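Long-range contacts in regulating synaptic membrane exocytosis protein 2 (Rattus norvegicus, PDB 2BWQ), which probably takes part in regulating neurotransmitter release at synapses, as a Rab3-interacting molecule whose C2A domain forms the present structure: residues Leu25-Asp29 against Pro123-Lys127; Lys44-Leu48 against Phe74-Val79. All coordinates share one frame; numbering follows the deposited sequence.

Contact 1 of 2, residues Leu25-Asp29 against Pro123-Lys127; sequences LGAKD and PHWYK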
loop_
_atom_site.group_PDB
_atom_site.type_symbol
_atom_site.label_atom_id
_atom_site.label_comp_id
_atom_site.label_asym_id
_atom_site.label_seq_id
_atom_site.Cartn_x
_atom_site.Cartn_y
_atom_site.Cartn_z
ATOM N N LEU A 25 -4.186 3.124 5.319
ATOM C CA LEU A 25 -5.366 3.586 6.034
ATOM C C LEU A 25 -6.566 2.877 5.406
ATOM O O LEU A 25 -7.111 1.986 5.981
ATOM C CB LEU A 25 -5.535 5.121 5.954
ATOM C CG LEU A 25 -4.562 5.840 6.886
ATOM C CD1 LEU A 25 -3.190 6.050 6.283
ATOM C CD2 LEU A 25 -5.152 7.166 7.292
ATOM N N GLY A 26 -6.922 3.282 4.206
ATOM C CA GLY A 26 -8.162 2.850 3.537
ATOM C C GLY A 26 -8.127 3.202 2.096
ATOM O O GLY A 26 -7.150 3.795 1.622
ATOM N N ALA A 27 -9.168 2.805 1.383
ATOM C CA ALA A 27 -9.301 3.131 -0.035
ATOM C C ALA A 27 -10.675 3.733 -0.273
ATOM O O ALA A 27 -11.576 3.522 0.552
ATOM C CB ALA A 27 -9.160 1.846 -0.862
ATOM N N LYS A 28 -10.768 4.519 -1.312
ATOM C CA LYS A 28 -12.086 5.038 -1.702
ATOM C C LYS A 28 -12.254 4.842 -3.173
ATOM O O LYS A 28 -11.302 4.630 -3.950
ATOM C CB LYS A 28 -12.176 6.526 -1.375
ATOM C CG LYS A 28 -11.217 7.397 -2.145
ATOM C CD LYS A 28 -11.394 8.888 -1.836
ATOM C CE LYS A 28 -10.385 9.760 -2.565
ATOM N NZ LYS A 28 -10.603 11.187 -2.188
ATOM N N ASP A 29 -13.554 4.961 -3.544
ATOM C CA ASP A 29 -13.990 4.945 -4.956
ATOM C C ASP A 29 -13.561 3.667 -5.721
ATOM O O ASP A 29 -13.240 3.713 -6.909
ATOM C CB ASP A 29 -13.505 6.220 -5.691
ATOM C CG ASP A 29 -14.035 7.514 -5.084
ATOM O OD1 ASP A 29 -15.126 7.535 -4.437
ATOM O OD2 ASP A 29 -13.400 8.591 -5.240
ATOM N N PRO A 123 -0.875 11.327 6.020
ATOM C CA PRO A 123 -1.600 10.558 5.038
ATOM C C PRO A 123 -1.700 11.312 3.696
ATOM O O PRO A 123 -1.874 12.542 3.684
ATOM C CB PRO A 123 -3.019 10.409 5.662
ATOM C CG PRO A 123 -3.107 11.607 6.537
ATOM C CD PRO A 123 -1.744 11.953 7.041
ATOM N N HIS A 124 -1.552 10.520 2.622
ATOM C CA HIS A 124 -1.756 11.047 1.287
ATOM C C HIS A 124 -2.526 10.029 0.468
ATOM O O HIS A 124 -2.390 8.830 0.682
ATOM C CB HIS A 124 -0.378 11.296 0.644
ATOM C CG HIS A 124 0.350 12.443 1.258
ATOM N ND1 HIS A 124 1.472 12.386 2.053
ATOM C CD2 HIS A 124 0.014 13.744 1.177
ATOM C CE1 HIS A 124 1.807 13.621 2.425
ATOM N NE2 HIS A 124 0.921 14.445 1.924
ATOM N N TRP A 125 -3.274 10.547 -0.513
ATOM C CA TRP A 125 -4.013 9.682 -1.442
ATOM C C TRP A 125 -3.179 9.394 -2.686
ATOM O O TRP A 125 -2.489 10.293 -3.228
ATOM C CB TRP A 125 -5.305 10.393 -1.898
ATOM C CG TRP A 125 -6.367 10.443 -0.814
ATOM C CD1 TRP A 125 -6.752 11.529 -0.060
ATOM C CD2 TRP A 125 -7.166 9.353 -0.366
ATOM N NE1 TRP A 125 -7.765 11.173 0.801
ATOM C CE2 TRP A 125 -8.022 9.834 0.644
ATOM C CE3 TRP A 125 -7.265 8.014 -0.742
ATOM C CZ2 TRP A 125 -8.986 9.011 1.275
ATOM C CZ3 TRP A 125 -8.235 7.190 -0.107
ATOM C CH2 TRP A 125 -9.028 7.687 0.907
ATOM N N TYR A 126 -3.216 8.148 -3.166
ATOM C CA TYR A 126 -2.538 7.706 -4.377
ATOM C C TYR A 126 -3.544 7.026 -5.312
ATOM O O TYR A 126 -4.289 6.140 -4.879
ATOM C CB TYR A 126 -1.394 6.697 -4.018
ATOM C CG TYR A 126 -0.302 7.300 -3.144
ATOM C CD1 TYR A 126 -0.445 7.374 -1.758
ATOM C CD2 TYR A 126 0.841 7.805 -3.731
ATOM C CE1 TYR A 126 0.544 7.948 -0.979
ATOM C CE2 TYR A 126 1.872 8.356 -2.933
ATOM C CZ TYR A 126 1.698 8.411 -1.562
ATOM O OH TYR A 126 2.704 8.943 -0.759
ATOM N N LYS A 127 -3.415 7.357 -6.594
ATOM C CA LYS A 127 -4.305 6.727 -7.583
ATOM C C LYS A 127 -3.835 5.328 -7.871
ATOM O O LYS A 127 -2.674 5.081 -8.119
ATOM C CB LYS A 127 -4.330 7.577 -8.845
ATOM C CG LYS A 127 -5.253 8.812 -8.619
ATOM C CD LYS A 127 -5.342 9.800 -9.769
ATOM C CE LYS A 127 -6.019 11.091 -9.270
ATOM N NZ LYS A 127 -6.300 12.072 -10.387
#
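The side chain of Lys28 lies over one face of the Trp125 indole, the two crossing at a slant, and this pairing carries most of the contact between Leu25-Asp29 and Pro123-Lys127. The aliphatic part of the lysine travels across the ring system: CG stands above the CZ3-CH2 rim of the benzo ring, 3.6 Å from Trp125 CZ3, CD passes above that ring, and CE sits over its centre, 3.8 Å from the centroid of the six-membered ring, as a CH-pi contact. The ammonium group then comes over the pyrrole part, with Lys28 NZ 4.1 Å from the centroid of the five-membered ring and only 12° off its normal. This is a cation-pi interaction, in which the electron-rich indole would probably stabilise the lysine charge. Two torsional features set up the crossing: Lys28 CG is placed between its backbone N and carbonyl carbon (chi1 64°), and the chain beyond it is fully extended, which keeps methylenes and ammonium in line above the ring.

Backbone atoms meet the rim of the same indole. The CA of Ala27 approaches Trp125 CZ3 at 4.2 Å from the edge, near the ring plane, while Gly26 O approaches it obliquely. A smaller apolar touch lies farther back along the strands, where Leu25 CD2 is 4.2 Å from Pro123 CB in one of two modelled conformers, so the touch is not certain.

The two strands run roughly parallel, at 38°, and belong to one antiparallel sheet of the C2 beta-sandwich, but strand 6-14 lies between them. Its Ser8 bonds by its backbone to Leu25 and Gly26, while Gln6 and Ser8 touch the Trp125 side chain, so the contact bridges over the intervening strand. On the other flank of strand 19-28, strand 69-76 is the neighbour.

Contact 2 of 2, residues Lys44-Leu48 against Phe74-Val79; sequences KIYFL and FIYSPV
Phe47 reaches from strand 41-48 toward Tyr76 and Val79, and nearly every step of its side chain meets one of them. Its CB stands over the centre of the Tyr76 ring, 3.6 Å from the centroid and 11° off the normal, a CH-pi contact with the tyrosine face. With CG anti to the backbone N (chi1 -174°), the phenyl group slides past the tyrosine in the opposite direction: the planes are inclined by 26° but the rings barely overlap, and CD2 comes near Tyr76 CG. Farther out, CE2 lies 3.7 Å from Val79 CG2, and CZ at the tip is near both valine methyls.

Ile45 meets the hydroxyl end of the tyrosine with one branch and Phe74 with the other. Its CG2 comes to the edge of the tyrosine ring, 3.5 Å from Tyr76 OH, while CD1 packs 3.8 Å from Phe74 CE2, at the phenylalanine's edge. In the conformer described, one of two modelled, the Tyr76 hydroxyl is hydrogen-bonded to the backbone O of Asn55 rather than to Ile45. At Ile45, an alanine here would probably open a gap at the edge of Phe74 and strip the packing from the hydroxyl end of Tyr76.

The contact is buried between the two sheets of the C2 beta-sandwich. Strand 41-48 is flanked in its own sheet by 56-58 and 88-95, and strand 69-76 borders 19-28 in the facing one; Leu20 and Val22 from that strand, with Leu89 and Ile91 from 88-95, add to the apolar surroundings of Phe47 and Ile45.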
loop_
_atom_site.group_PDB
_atom_site.type_symbol
_atom_site.label_atom_id
_atom_site.label_comp_id
_atom_site.label_asym_id
_atom_site.label_seq_id
_atom_site.Cartn_x
_atom_site.Cartn_y
_atom_site.Cartn_z
ATOM N N LYS A 44 -1.499 -5.727 -0.518
ATOM C CA LYS A 44 -0.197 -6.402 -0.354
ATOM C C LYS A 44 0.901 -5.396 -0.604
ATOM O O LYS A 44 0.788 -4.552 -1.514
ATOM C CB LYS A 44 -0.091 -7.536 -1.378
ATOM C CG LYS A 44 1.164 -8.343 -1.234
ATOM C CD LYS A 44 1.035 -9.686 -2.009
ATOM C CE LYS A 44 0.917 -9.454 -3.516
ATOM N NZ LYS A 44 0.794 -10.744 -4.274
ATOM N N ILE A 45 1.923 -5.465 0.244
ATOM C CA ILE A 45 3.072 -4.589 0.048
ATOM C C ILE A 45 4.338 -5.393 0.028
ATOM O O ILE A 45 4.554 -6.232 0.933
ATOM C CB ILE A 45 3.157 -3.508 1.086
ATOM C CG1 ILE A 45 1.849 -2.705 1.098
ATOM C CG2 ILE A 45 4.357 -2.581 0.775
ATOM C CD1 ILE A 45 1.748 -1.295 1.869
ATOM N N TYR A 46 5.171 -5.190 -0.972
ATOM C CA TYR A 46 6.561 -5.667 -0.995
ATOM C C TYR A 46 7.473 -4.478 -0.954
ATOM O O TYR A 46 7.347 -3.472 -1.681
ATOM C CB TYR A 46 6.885 -6.457 -2.246
ATOM C CG TYR A 46 6.499 -7.899 -2.243
ATOM C CD1 TYR A 46 7.240 -8.810 -1.522
ATOM C CD2 TYR A 46 5.401 -8.373 -2.967
ATOM C CE1 TYR A 46 6.918 -10.144 -1.525
ATOM C CE2 TYR A 46 5.078 -9.740 -2.962
ATOM C CZ TYR A 46 5.839 -10.580 -2.235
ATOM O OH TYR A 46 5.510 -11.945 -2.256
ATOM N N PHE A 47 8.452 -4.549 -0.053
ATOM C CA PHE A 47 9.555 -3.602 0.009
ATOM C C PHE A 47 10.670 -4.230 -0.780
ATOM O O PHE A 47 11.278 -5.208 -0.323
ATOM C CB PHE A 47 9.974 -3.412 1.490
ATOM C CG PHE A 47 10.986 -2.391 1.694
ATOM C CD1 PHE A 47 10.851 -1.122 1.115
ATOM C CD2 PHE A 47 12.081 -2.671 2.532
ATOM C CE1 PHE A 47 11.747 -0.146 1.352
ATOM C CE2 PHE A 47 13.032 -1.682 2.791
ATOM C CZ PHE A 47 12.843 -0.405 2.187
ATOM N N LEU A 48 10.891 -3.705 -1.953
ATOM C CA LEU A 48 11.847 -4.337 -2.929
ATOM C C LEU A 48 13.145 -3.584 -2.982
ATOM O O LEU A 48 13.209 -2.411 -2.656
ATOM C CB LEU A 48 11.216 -4.333 -4.304
ATOM C CG LEU A 48 9.926 -5.141 -4.378
ATOM C CD1 LEU A 48 9.307 -4.963 -5.733
ATOM C CD2 LEU A 48 10.176 -6.640 -4.087
ATOM N N PHE A 74 2.526 -1.191 9.128
ATOM C CA PHE A 74 3.575 -2.145 8.857
ATOM C C PHE A 74 4.937 -1.502 9.206
ATOM O O PHE A 74 5.112 -0.318 8.964
ATOM C CB PHE A 74 3.593 -2.542 7.399
ATOM C CG PHE A 74 2.261 -3.041 6.824
ATOM C CD1 PHE A 74 1.282 -3.676 7.602
ATOM C CD2 PHE A 74 2.058 -2.938 5.471
ATOM C CE1 PHE A 74 0.084 -4.149 6.944
ATOM C CE2 PHE A 74 0.888 -3.422 4.842
ATOM C CZ PHE A 74 -0.063 -4.020 5.608
ATOM N N ILE A 75 5.880 -2.293 9.660
ATOM C CA ILE A 75 7.194 -1.788 10.044
ATOM C C ILE A 75 8.231 -2.614 9.304
ATOM O O ILE A 75 8.252 -3.855 9.450
ATOM C CB ILE A 75 7.463 -1.855 11.557
ATOM C CG1 ILE A 75 6.458 -0.963 12.314
ATOM C CG2 ILE A 75 8.922 -1.402 11.801
ATOM C CD1 ILE A 75 6.890 -0.586 13.687
ATOM N N TYR A 76 9.055 -1.940 8.519
ATOM C CA TYR A 76 10.133 -2.586 7.784
ATOM C C TYR A 76 11.412 -2.283 8.564
ATOM O O TYR A 76 11.652 -1.139 8.944
ATOM C CB TYR A 76 10.151 -2.074 6.343
ATOM C CG TYR A 76 9.093 -2.738 5.471
ATOM C CD1 TYR A 76 9.132 -4.099 5.238
ATOM C CD2 TYR A 76 8.083 -1.985 4.831
ATOM C CE1 TYR A 76 8.180 -4.732 4.416
ATOM C CE2 TYR A 76 7.128 -2.592 4.005
ATOM C CZ TYR A 76 7.189 -3.986 3.790
ATOM O OH TYR A 76 6.250 -4.607 2.973
ATOM N N SER A 77 12.240 -3.284 8.838
ATOM C CA SER A 77 13.493 -3.017 9.509
ATOM C C SER A 77 14.430 -4.181 9.249
ATOM O O SER A 77 13.926 -5.305 9.169
ATOM C CB SER A 77 13.247 -3.003 11.012
ATOM O OG SER A 77 14.463 -2.869 11.778
ATOM N N PRO A 78 15.738 -3.953 9.118
ATOM C CA PRO A 78 16.419 -2.657 9.179
ATOM C C PRO A 78 16.305 -1.926 7.870
ATOM O O PRO A 78 16.256 -2.563 6.784
ATOM C CB PRO A 78 17.891 -3.060 9.319
ATOM C CG PRO A 78 17.992 -4.410 8.626
ATOM C CD PRO A 78 16.686 -5.087 8.949
ATOM N N VAL A 79 16.204 -0.607 7.930
ATOM C CA VAL A 79 16.216 0.260 6.733
ATOM C C VAL A 79 17.170 1.413 6.935
ATOM O O VAL A 79 17.187 2.020 8.021
ATOM C CB VAL A 79 14.786 0.835 6.404
ATOM C CG1 VAL A 79 14.863 1.716 5.135
ATOM C CG2 VAL A 79 13.872 -0.354 6.154
#

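Contact 1 and contact 2 lie on opposite sides of the centre of the chain, with their own centres 19 Å apart and their nearest atoms about 8 Å from each other, so they do not touch. They are joined through one sheet: strand 19-28, which supplies Leu25-Asp29, is the neighbour of strand 69-76, which supplies Phe74-Tyr76. Contact 1 stays within this sheet, reaching across strand 6-14, whereas contact 2 crosses the sandwich interior to the second sheet. In sequence, contact 2 is nested inside the loop that contact 1 closes, and strand 41-48 follows directly after strand 19-28 in the order of strands.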